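Local coordinates for protein uncharacterized ACR, COG1565 superfamily (Burkholderia thailandensis, PDB 4F3N) that is of unknown function but probably acts as an S-adenosylmethionine-dependent methyltransferase, perhaps forming symmetric dimethylarginine in proteins, at residues 47-52 and 329-334; 216-221 and 336-341. All coordinates share one frame; numbering follows the deposited sequence.

Interaction 1. Residues 47-52 and 329-334; sequences LPVPGP and FVYPGL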
loop_
_atom_site.group_PDB
_atom_site.type_symbol
_atom_site.label_atom_id
_atom_site.label_comp_id
_atom_site.label_asym_id
_atom_site.label_seq_id
_atom_site.Cartn_x
_atom_site.Cartn_y
_atom_site.Cartn_z
ATOM N N LEU A 47 1.714 -26.285 -7.754
ATOM C CA LEU A 47 2.009 -25.016 -8.341
ATOM C C LEU A 47 1.705 -25.091 -9.823
ATOM O O LEU A 47 2.464 -25.707 -10.541
ATOM C CB LEU A 47 3.478 -24.723 -8.111
ATOM C CG LEU A 47 3.934 -23.332 -8.450
ATOM C CD1 LEU A 47 3.332 -22.389 -7.401
ATOM C CD2 LEU A 47 5.467 -23.272 -8.450
ATOM N N PRO A 48 0.591 -24.489 -10.269
ATOM C CA PRO A 48 0.224 -24.525 -11.697
ATOM C C PRO A 48 1.282 -23.877 -12.574
ATOM O O PRO A 48 1.942 -22.893 -12.172
ATOM C CB PRO A 48 -1.062 -23.725 -11.740
ATOM C CG PRO A 48 -1.633 -23.886 -10.380
ATOM C CD PRO A 48 -0.454 -23.815 -9.478
ATOM N N VAL A 49 1.488 -24.463 -13.741
ATOM C CA VAL A 49 2.432 -23.960 -14.703
ATOM C C VAL A 49 1.724 -22.955 -15.595
ATOM O O VAL A 49 0.647 -23.259 -16.144
ATOM C CB VAL A 49 2.964 -25.112 -15.552
ATOM C CG1 VAL A 49 3.911 -24.590 -16.616
ATOM C CG2 VAL A 49 3.622 -26.151 -14.641
ATOM N N PRO A 50 2.311 -21.753 -15.775
ATOM C CA PRO A 50 1.654 -20.773 -16.668
ATOM C C PRO A 50 1.653 -21.192 -18.133
ATOM O O PRO A 50 2.455 -22.024 -18.536
ATOM C CB PRO A 50 2.521 -19.497 -16.543
ATOM C CG PRO A 50 3.571 -19.801 -15.549
ATOM C CD PRO A 50 3.572 -21.251 -15.188
ATOM N N GLY A 51 0.800 -20.544 -18.910
ATOM C CA GLY A 51 0.779 -20.702 -20.355
ATOM C C GLY A 51 2.078 -20.300 -21.039
ATOM O O GLY A 51 2.918 -19.599 -20.449
ATOM N N PRO A 52 2.259 -20.730 -22.302
ATOM C CA PRO A 52 3.502 -20.471 -22.998
ATOM C C PRO A 52 3.934 -18.994 -23.003
ATOM O O PRO A 52 5.114 -18.708 -22.830
ATOM C CB PRO A 52 3.191 -20.934 -24.428
ATOM C CG PRO A 52 2.222 -22.039 -24.225
ATOM C CD PRO A 52 1.328 -21.536 -23.130
ATOM N N PHE A 329 10.573 -16.280 -5.329
ATOM C CA PHE A 329 11.306 -16.719 -6.496
ATOM C C PHE A 329 10.407 -17.550 -7.424
ATOM O O PHE A 329 10.806 -17.913 -8.519
ATOM C CB PHE A 329 12.521 -17.535 -6.030
ATOM C CG PHE A 329 13.430 -16.762 -5.117
ATOM C CD1 PHE A 329 13.787 -15.448 -5.433
ATOM C CD2 PHE A 329 13.888 -17.315 -3.969
ATOM C CE1 PHE A 329 14.605 -14.696 -4.589
ATOM C CE2 PHE A 329 14.722 -16.597 -3.132
ATOM C CZ PHE A 329 15.059 -15.294 -3.437
ATOM N N VAL A 330 9.173 -17.790 -7.007
ATOM C CA VAL A 330 8.157 -18.408 -7.920
ATOM C C VAL A 330 7.799 -17.446 -9.076
ATOM O O VAL A 330 7.474 -16.269 -8.857
ATOM C CB VAL A 330 6.894 -18.830 -7.132
ATOM C CG1 VAL A 330 5.715 -19.140 -8.078
ATOM C CG2 VAL A 330 7.212 -20.002 -6.199
ATOM N N TYR A 331 7.866 -17.961 -10.296
ATOM C CA TYR A 331 7.482 -17.269 -11.524
ATOM C C TYR A 331 7.611 -15.741 -11.455
ATOM O O TYR A 331 6.602 -15.036 -11.385
ATOM C CB TYR A 331 6.067 -17.691 -11.955
ATOM C CG TYR A 331 5.995 -19.146 -12.328
ATOM C CD1 TYR A 331 6.772 -19.647 -13.377
ATOM C CD2 TYR A 331 5.210 -20.031 -11.604
ATOM C CE1 TYR A 331 6.748 -20.999 -13.695
ATOM C CE2 TYR A 331 5.173 -21.380 -11.925
ATOM C CZ TYR A 331 5.963 -21.854 -12.949
ATOM O OH TYR A 331 5.909 -23.199 -13.288
ATOM N N PRO A 332 8.858 -15.234 -11.453
ATOM C CA PRO A 332 9.068 -13.791 -11.492
ATOM C C PRO A 332 8.193 -13.096 -12.555
ATOM O O PRO A 332 8.161 -13.514 -13.711
ATOM C CB PRO A 332 10.552 -13.650 -11.847
ATOM C CG PRO A 332 11.169 -14.863 -11.281
ATOM C CD PRO A 332 10.135 -15.972 -11.473
ATOM N N GLY A 333 7.513 -12.052 -12.145
ATOM C CA GLY A 333 6.666 -11.291 -13.063
ATOM C C GLY A 333 5.226 -11.760 -13.072
ATOM O O GLY A 333 4.354 -11.056 -13.630
ATOM N N LEU A 334 4.940 -12.953 -12.532
ATOM C CA LEU A 334 3.584 -13.517 -12.585
ATOM C C LEU A 334 2.902 -13.605 -11.229
ATOM O O LEU A 334 1.772 -14.091 -11.120
ATOM C CB LEU A 334 3.590 -14.901 -13.234
ATOM C CG LEU A 334 4.253 -15.005 -14.602
ATOM C CD1 LEU A 334 4.145 -16.450 -15.126
ATOM C CD2 LEU A 334 3.641 -14.022 -15.601
#

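Interaction 2. Residues 216-221 and 336-341; sequences VLDAMP and DITAHV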
loop_
_atom_site.group_PDB
_atom_site.type_symbol
_atom_site.label_atom_id
_atom_site.label_comp_id
_atom_site.label_asym_id
_atom_site.label_seq_id
_atom_site.Cartn_x
_atom_site.Cartn_y
_atom_site.Cartn_z
ATOM N N VAL A 216 -0.795 0.933 -1.328
ATOM C CA VAL A 216 0.376 1.218 -2.125
ATOM C C VAL A 216 1.672 1.070 -1.348
ATOM O O VAL A 216 2.685 0.661 -1.949
ATOM C CB VAL A 216 0.308 2.600 -2.836
ATOM C CG1 VAL A 216 -0.894 2.634 -3.788
ATOM C CG2 VAL A 216 0.195 3.742 -1.873
ATOM N N LEU A 217 1.664 1.335 -0.044
ATOM C CA LEU A 217 2.882 1.198 0.758
ATOM C C LEU A 217 3.363 -0.245 0.827
ATOM O O LEU A 217 4.618 -0.507 0.771
ATOM C CB LEU A 217 2.688 1.762 2.153
ATOM C CG LEU A 217 2.413 3.277 2.270
ATOM C CD1 LEU A 217 2.175 3.623 3.737
ATOM C CD2 LEU A 217 3.499 4.187 1.654
ATOM N N ASP A 218 2.405 -1.182 0.841
ATOM C CA ASP A 218 2.715 -2.606 0.967
ATOM C C ASP A 218 3.436 -3.180 -0.249
ATOM O O ASP A 218 4.000 -4.252 -0.139
ATOM C CB ASP A 218 1.464 -3.426 1.300
ATOM C CG ASP A 218 0.439 -3.402 0.207
ATOM O OD1 ASP A 218 0.810 -3.697 -0.945
ATOM O OD2 ASP A 218 -0.760 -3.084 0.468
ATOM N N ALA A 219 3.435 -2.461 -1.370
ATOM C CA ALA A 219 4.026 -3.005 -2.630
ATOM C C ALA A 219 5.305 -2.289 -2.995
ATOM O O ALA A 219 5.901 -2.567 -4.041
ATOM C CB ALA A 219 3.045 -2.896 -3.770
ATOM N N MET A 220 5.745 -1.399 -2.112
ATOM C CA MET A 220 7.039 -0.742 -2.313
ATOM C C MET A 220 8.189 -1.651 -1.850
ATOM O O MET A 220 8.049 -2.412 -0.889
ATOM C CB MET A 220 7.045 0.596 -1.639
ATOM C CG MET A 220 6.001 1.486 -2.294
ATOM S SD MET A 220 5.924 3.137 -1.658
ATOM C CE MET A 220 4.577 3.832 -2.606
ATOM N N PRO A 221 9.305 -1.625 -2.589
ATOM C CA PRO A 221 10.345 -2.607 -2.311
ATOM C C PRO A 221 10.809 -2.581 -0.872
ATOM O O PRO A 221 10.972 -1.507 -0.278
ATOM C CB PRO A 221 11.477 -2.157 -3.257
ATOM C CG PRO A 221 10.788 -1.553 -4.399
ATOM C CD PRO A 221 9.564 -0.891 -3.841
ATOM N N ASP A 336 2.445 -11.427 -7.222
ATOM C CA ASP A 336 2.572 -10.253 -6.354
ATOM C C ASP A 336 3.564 -10.602 -5.247
ATOM O O ASP A 336 3.666 -11.748 -4.854
ATOM C CB ASP A 336 1.188 -10.016 -5.706
ATOM C CG ASP A 336 1.007 -8.660 -5.155
ATOM O OD1 ASP A 336 1.945 -7.839 -5.216
ATOM O OD2 ASP A 336 -0.120 -8.424 -4.655
ATOM N N ILE A 337 4.269 -9.596 -4.739
ATOM C CA ILE A 337 5.102 -9.736 -3.550
ATOM C C ILE A 337 4.781 -8.517 -2.682
ATOM O O ILE A 337 4.851 -7.379 -3.171
ATOM C CB ILE A 337 6.629 -9.730 -3.849
ATOM C CG1 ILE A 337 7.009 -10.834 -4.880
ATOM C CG2 ILE A 337 7.392 -9.929 -2.528
ATOM C CD1 ILE A 337 8.442 -10.752 -5.413
ATOM N N THR A 338 4.351 -8.730 -1.437
ATOM C CA THR A 338 4.011 -7.598 -0.575
ATOM C C THR A 338 4.620 -7.826 0.794
ATOM O O THR A 338 4.992 -8.912 1.149
ATOM C CB THR A 338 2.470 -7.415 -0.375
ATOM O OG1 THR A 338 1.921 -8.588 0.233
ATOM C CG2 THR A 338 1.769 -7.158 -1.692
ATOM N N ALA A 339 4.715 -6.767 1.564
ATOM C CA ALA A 339 5.072 -6.874 2.958
ATOM C C ALA A 339 4.076 -6.016 3.699
ATOM O O ALA A 339 3.565 -5.075 3.143
ATOM C CB ALA A 339 6.456 -6.327 3.205
ATOM N N HIS A 340 3.817 -6.314 4.953
ATOM C CA HIS A 340 2.967 -5.430 5.765
ATOM C C HIS A 340 3.684 -4.134 6.027
ATOM O O HIS A 340 4.900 -4.027 5.848
ATOM C CB HIS A 340 2.650 -6.104 7.074
ATOM C CG HIS A 340 1.650 -7.223 6.982
ATOM N ND1 HIS A 340 1.601 -8.131 5.936
ATOM C CD2 HIS A 340 0.647 -7.589 7.860
ATOM C CE1 HIS A 340 0.590 -8.990 6.153
ATOM N NE2 HIS A 340 0.014 -8.675 7.331
ATOM N N VAL A 341 2.944 -3.108 6.421
ATOM C CA VAL A 341 3.490 -1.825 6.670
ATOM C C VAL A 341 3.838 -1.650 8.136
ATOM O O VAL A 341 3.077 -2.065 9.032
ATOM C CB VAL A 341 2.462 -0.755 6.211
ATOM C CG1 VAL A 341 2.891 0.641 6.610
ATOM C CG2 VAL A 341 2.237 -0.893 4.721
#

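Interaction 1. Residues 47-52 and 329-334
P50 lies over one face of the Y331 ring. Its CD sits 3.6 Å from the centroid of that ring and 22° off the normal, a CH-pi contact. The methylene is displaced toward the phenol end, and P50 CD comes 3.3 Å from Y331 CZ. Next to the ring, P50 CG meets L334 CD1 at 3.4 Å, closer than usual for two carbons. The proline thus fits against an aromatic face and a leucine methyl together. Y331 and L334 are brought to the same proline by a type II turn from Y331 to L334, closed by the backbone hydrogen bond from L334 N to Y331 O. The Y331 ring stands beside its own backbone N (chi1 -65°), which turns one face to P50.

The other part of the contact is looser. L47 and Y331 run past one another head to tail, with L47 CD2 4.0 Å from Y331 CE2. The same leucine meets V330 tip to tip, L47 CD1 to V330 CG1 at 4.1 Å. L47 and V49 are exposed, and V49 touches the hydroxyl oxygen of Y331, nearest through its CA. No hydrogen bond joins the two segments.

The contact lies at the surface, away from the known ligand-binding residues. Y320 hydrogen-bonds P48 O and its ring also meets that of Y331. Helix 52-71, whose N-cap is G51, adds L55 and S58 against Y331, while P332 packs against helix 78-87.

Interaction 2. Residues 216-221 and 336-341
D218 O accepts a hydrogen bond from A339 N at 3.1 Å. The bond is nearly straight, 164° at the hydrogen, and lies in the carbonyl plane. T338 CA approaches the same oxygen at 3.4 Å in a weaker CA-H...O contact, bent to 126° at the hydrogen. One carbonyl of the 3-10 segment 217-219 is thus held by two neighbouring residues of the broken strand 336-342.

The side chains of D218 and T338 run side by side and point the same way. D218 OD1 lies 3.7 Å from T338 CG2, so the carboxylate meets the methyl branch of the threonine. A chi1 of 60° puts the hydroxyl of T338 between its backbone N and carbonyl carbon. From there OG1 shares weak hydrogen bonds with Y299 OH and M317 O.

Farther along, V341 CG2 packs on L217 CB at 3.7 Å and also faces the backbone N of D218. That N is hydrogen-bonded to D298 OD2, at the end of strand 293-298. L217 itself continues onto F296 and helix 276-288.

All the touching residues are buried. Hydrogen bonds at both backbone N and O of D218 probably help hold the 3-10 turn that follows strand 210-214. N214 and T113 bind S-adenosylhomocysteine, though none is bound here, and the D218 side chain is about 6 Å from that of T113. The contact thus satisfies D218 N and O inside the protein and leaves its carboxylate near the ligand-binding residues, whereas I337 O, also buried here, has no partner in the model.

How the interactions relate
The chain enters interaction 1 at 47-52, just before helix 52-71. It then passes through most of the methyltransferase sheet and reaches 216-221, between strands 210-214 and 223-228. At 329-334 it returns to the N-terminal segment and closes the loop of interaction 1. Almost at once, at 336-341, it closes the shorter loop of interaction 2. The segments alternate, so the two contacts cross. Their centres are about 20 Å apart, and their second segments are neighbours in sequence. Interaction 1 ties the N-terminal segment to the loop after strand 324-325 at the surface. Interaction 2 joins the turn leaving the central sheet to the small four-stranded sheet in the interior.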